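Local coordinates for protein N-(5'-phosphoribosyl)anthranilate isomerase (Jonesia denitrificans, PDB 4WUI) that probably catalyses the isomerisation of N-(5-phosphoribosyl)anthranilate to 1-(2-carboxyphenylamino)-1-deoxyribulose 5-phosphate, the third step from chorismate to tryptophan, at residues T51-C54 and T55-T58; A63-I67 and A68-A72. All blocks are in the same frame, centred on the assembly; numbering follows the deposited sequence. Where two conformers were deposited one is given.

Overall arrangement
Chain order sets the relation of the two contacts, which stand in series within one eight-stranded beta/alpha barrel. Contact 1 comes first: the chain leaves helix 42-50, turns at Asp53-Ile56 and enters strand 57-62, so this contact closes the loop that leads into the third barrel strand. The strand then carries the chain along the barrel wall. Contact 2 follows at the strand's other end, where 63-67 turns back into helix 67-77. Neither contact nests in or crosses the other; the centres of contact 1 and contact 2 are about 22 Å apart, the nearest atoms of contact 1 and contact 2 about 11 Å. Together they frame strand 57-62, joining it to the helix before it and the helix after it.

Contact 1 (T51-C54 and T55-T58); sequences TVDC and TIDT
The carboxylate of Asp53 is gripped by Thr55 from two directions. Thr55 N approaches OD1 of Asp53 from above the carboxylate plane, 53° out of it, at 2.9 Å. Thr55 OG1 instead donates to the syn lone pair of Asp53 OD1, 2.8 Å away. Two donors on one oxygen fix the rotation of the carboxylate, and the other oxygen, OD2, takes a bond from a water that also bonds weakly to Thr55 OG1. Aspartate suits this position because its short carboxylate, with CG between the backbone N and the carbonyl carbon (chi1 76°), reaches Thr55 N, and threonine adds a hydroxyl donor.

The bond from Thr55 N makes this an Asx turn, laid over a type I beta turn from Asp53 to Ile56 whose closing bond, Ile56 N to Asp53 O, is weak at 3.3 Å. A second water bridges Asp53 O and Ile56 O. This turn lies in the alpha-to-beta loop of the TIM barrel between helix 42-50 and strand 57-62.

Beside it, Val52 CG1, anti to the backbone N (chi1 178°), crosses Ile56 at about a right angle and meets its CB at 3.6 Å. The methyl CG2 of Thr58 slides past Val52, 3.7 Å from its CB, while OG1 of Thr58 is hydrogen-bonded to Ser80 N. Branched Val52 and Ile56 suit this place, for Phe30 and Ile28 of the adjoining strand continue the apolar layer.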
loop_
_atom_site.group_PDB
_atom_site.type_symbol
_atom_site.label_atom_id
_atom_site.label_comp_id
_atom_site.label_asym_id
_atom_site.label_seq_id
_atom_site.Cartn_x
_atom_site.Cartn_y
_atom_site.Cartn_z
ATOM N N THR A 51 2.885 14.070 11.711
ATOM C CA THR A 51 2.551 13.432 12.991
ATOM C C THR A 51 3.065 11.996 13.095
ATOM O O THR A 51 3.020 11.438 14.171
ATOM C CB THR A 51 1.037 13.401 13.263
ATOM O OG1 THR A 51 0.375 12.461 12.416
ATOM C CG2 THR A 51 0.399 14.789 13.098
ATOM N N VAL A 52 3.511 11.393 12.001
ATOM C CA VAL A 52 3.928 9.988 11.986
ATOM C C VAL A 52 5.403 9.907 12.428
ATOM O O VAL A 52 6.232 10.688 11.954
ATOM C CB VAL A 52 3.748 9.410 10.564
ATOM C CG1 VAL A 52 4.219 7.962 10.519
ATOM C CG2 VAL A 52 2.315 9.512 10.122
ATOM N N ASP A 53 5.738 8.975 13.310
ATOM C CA ASP A 53 7.150 8.891 13.749
ATOM C C ASP A 53 8.028 8.121 12.761
ATOM O O ASP A 53 7.550 7.642 11.728
ATOM C CB ASP A 53 7.299 8.385 15.185
ATOM C CG ASP A 53 7.091 6.895 15.337
ATOM O OD1 ASP A 53 7.037 6.140 14.333
ATOM O OD2 ASP A 53 7.013 6.468 16.513
ATOM N N CYS A 54 9.325 7.995 13.068
ATOM C CA CYS A 54 10.283 7.484 12.098
ATOM C C CYS A 54 10.241 5.967 12.012
ATOM O O CYS A 54 11.030 5.380 11.264
ATOM C CB CYS A 54 11.713 7.930 12.420
ATOM S SG CYS A 54 12.410 7.081 13.898
ATOM N N THR A 55 9.342 5.321 12.763
ATOM C CA THR A 55 9.202 3.857 12.652
ATOM C C THR A 55 8.235 3.423 11.567
ATOM O O THR A 55 8.006 2.209 11.370
ATOM C CB THR A 55 8.803 3.203 13.980
ATOM O OG1 THR A 55 7.409 3.410 14.235
ATOM C CG2 THR A 55 9.652 3.717 15.119
ATOM N N ILE A 56 7.657 4.405 10.874
ATOM C CA ILE A 56 6.690 4.150 9.816
ATOM C C ILE A 56 7.100 4.903 8.561
ATOM O O ILE A 56 7.364 6.101 8.628
ATOM C CB ILE A 56 5.259 4.564 10.245
ATOM C CG1 ILE A 56 4.789 3.702 11.418
ATOM C CG2 ILE A 56 4.274 4.478 9.082
ATOM C CD1 ILE A 56 3.374 3.990 11.902
ATOM N N ASP A 57 7.148 4.213 7.421
ATOM C CA ASP A 57 7.315 4.877 6.152
ATOM C C ASP A 57 6.002 5.552 5.751
ATOM O O ASP A 57 4.968 4.897 5.665
ATOM C CB ASP A 57 7.691 3.833 5.072
ATOM C CG ASP A 57 9.075 3.251 5.216
ATOM O OD1 ASP A 57 9.966 3.953 5.702
ATOM O OD2 ASP A 57 9.282 2.094 4.782
ATOM N N THR A 58 6.055 6.847 5.492
ATOM C CA THR A 58 4.901 7.551 4.967
ATOM C C THR A 58 4.939 7.521 3.440
ATOM O O THR A 58 5.988 7.696 2.822
ATOM C CB THR A 58 4.872 8.986 5.496
ATOM O OG1 THR A 58 6.081 9.646 5.123
ATOM C CG2 THR A 58 4.655 9.034 6.998
HETATM O O HOH W 1 6.531 3.849 17.406
HETATM O O HOH W 2 8.083 8.783 9.200
#

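Contact 2 (A63-I67 and A68-A72); sequences ATTPI and ADALA
Pro66 O, at the N-cap, accepts the i to i+4 bond from Ala70 N at 2.9 Å, the donor lying in the carbonyl plane with an N-H...O angle of 155°. Asp69 N lies equally near Pro66 O, but its N-H is aimed well aside, so that bond is weak. One residue on, Leu71 N meets Ile67 O at 3.0 Å with the donor tilted 22° from the carbonyl plane. The helical ladder thus starts at once. Proline is tolerated here, since no helical bond uses the N-H at this position, and its ring restrains phi just before the first turn.

Side chains fill in around this frame. The methyl of Thr65 lies against the first turn, its CG2 3.6 Å from Ala70 N and 3.7 Å from Asp69 CB. The torsion that lays CG2 on the helix (chi1 -57°) sends OG1 elsewhere, to a hydrogen bond with a bound citrate, probably from the crystallisation liquor. Asp69 crosses the proline ring at a slant, OD2 coming to 4.0 Å from Pro66 CG. A carboxylate in the first helical turn would probably be favoured by the positive end of the helix dipole. The methyl CB of buried Ala70 lies 4.0 Å from Thr65 CG2, so a small residue suits the spot where the incoming chain crosses the first turn.

Further out, Thr65 O is hydrogen-bonded to Tyr88 OH. Ile67 and Leu71, one helical turn apart, face strand 81-84 and helix 90-99: Ile67 rests on Leu84, Asp92, Tyr95 and Ala96, and Leu71 on Leu82 and Tyr95, and also on Phe100. Strand 57-62, this loop and helix 67-77 form one beta-alpha unit of a TIM barrel, a fold whose loops after the strands typically surround the active site.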
loop_
_atom_site.group_PDB
_atom_site.type_symbol
_atom_site.label_atom_id
_atom_site.label_comp_id
_atom_site.label_asym_id
_atom_site.label_seq_id
_atom_site.Cartn_x
_atom_site.Cartn_y
_atom_site.Cartn_z
ATOM N N ALA A 63 -2.671 8.883 -8.420
ATOM C CA ALA A 63 -3.288 8.147 -9.518
ATOM C C ALA A 63 -3.391 8.951 -10.809
ATOM O O ALA A 63 -3.104 8.430 -11.882
ATOM C CB ALA A 63 -4.676 7.652 -9.107
ATOM N N THR A 64 -3.827 10.212 -10.713
ATOM C CA THR A 64 -4.179 11.035 -11.861
ATOM C C THR A 64 -3.408 12.355 -11.871
ATOM O O THR A 64 -3.647 13.212 -12.709
ATOM C CB THR A 64 -5.721 11.310 -11.878
ATOM O OG1 THR A 64 -6.128 11.824 -10.617
ATOM C CG2 THR A 64 -6.476 10.027 -12.197
ATOM N N THR A 65 -2.503 12.545 -10.930
ATOM C CA THR A 65 -1.727 13.773 -10.796
ATOM C C THR A 65 -0.573 13.743 -11.813
ATOM O O THR A 65 0.196 12.799 -11.833
ATOM C CB THR A 65 -1.184 13.895 -9.368
ATOM O OG1 THR A 65 -2.262 13.866 -8.416
ATOM C CG2 THR A 65 -0.353 15.146 -9.189
ATOM N N PRO A 66 -0.416 14.778 -12.657
ATOM C CA PRO A 66 0.733 14.802 -13.576
ATOM C C PRO A 66 2.021 14.533 -12.814
ATOM O O PRO A 66 2.210 15.060 -11.719
ATOM C CB PRO A 66 0.706 16.220 -14.137
ATOM C CG PRO A 66 -0.756 16.610 -14.075
ATOM C CD PRO A 66 -1.285 15.964 -12.822
ATOM N N ILE A 67 2.911 13.727 -13.385
ATOM C CA ILE A 67 4.033 13.225 -12.622
ATOM C C ILE A 67 4.924 14.311 -12.041
ATOM O O ILE A 67 5.388 14.166 -10.916
ATOM C CB ILE A 67 4.839 12.161 -13.444
ATOM C CG1 ILE A 67 5.812 11.376 -12.552
ATOM C CG2 ILE A 67 5.557 12.785 -14.621
ATOM C CD1 ILE A 67 5.127 10.553 -11.486
ATOM N N ALA A 68 5.158 15.413 -12.750
ATOM C CA ALA A 68 5.974 16.468 -12.172
ATOM C C ALA A 68 5.302 17.085 -10.926
ATOM O O ALA A 68 5.978 17.444 -9.953
ATOM C CB ALA A 68 6.282 17.537 -13.216
ATOM N N ASP A 69 3.984 17.228 -10.971
ATOM C CA ASP A 69 3.231 17.720 -9.828
ATOM C C ASP A 69 3.249 16.726 -8.669
ATOM O O ASP A 69 3.300 17.136 -7.509
ATOM C CB ASP A 69 1.777 18.002 -10.213
ATOM C CG ASP A 69 1.599 19.208 -11.103
ATOM O OD1 ASP A 69 2.569 19.953 -11.365
ATOM O OD2 ASP A 69 0.423 19.454 -11.460
ATOM N N ALA A 70 3.196 15.440 -8.989
ATOM C CA ALA A 70 3.253 14.423 -7.961
ATOM C C ALA A 70 4.582 14.456 -7.234
ATOM O O ALA A 70 4.650 14.314 -6.008
ATOM C CB ALA A 70 2.985 13.051 -8.546
ATOM N N LEU A 71 5.663 14.646 -7.994
ATOM C CA LEU A 71 6.987 14.797 -7.406
ATOM C C LEU A 71 7.050 16.008 -6.496
ATOM O O LEU A 71 7.569 15.948 -5.385
ATOM C CB LEU A 71 8.033 14.897 -8.510
ATOM C CG LEU A 71 8.392 13.578 -9.170
ATOM C CD1 LEU A 71 9.113 13.838 -10.484
ATOM C CD2 LEU A 71 9.249 12.726 -8.242
ATOM N N ALA A 72 6.523 17.134 -6.971
ATOM C CA ALA A 72 6.518 18.355 -6.166
ATOM C C ALA A 72 5.749 18.141 -4.863
ATOM O O ALA A 72 6.165 18.621 -3.796
ATOM C CB ALA A 72 5.939 19.516 -6.958
#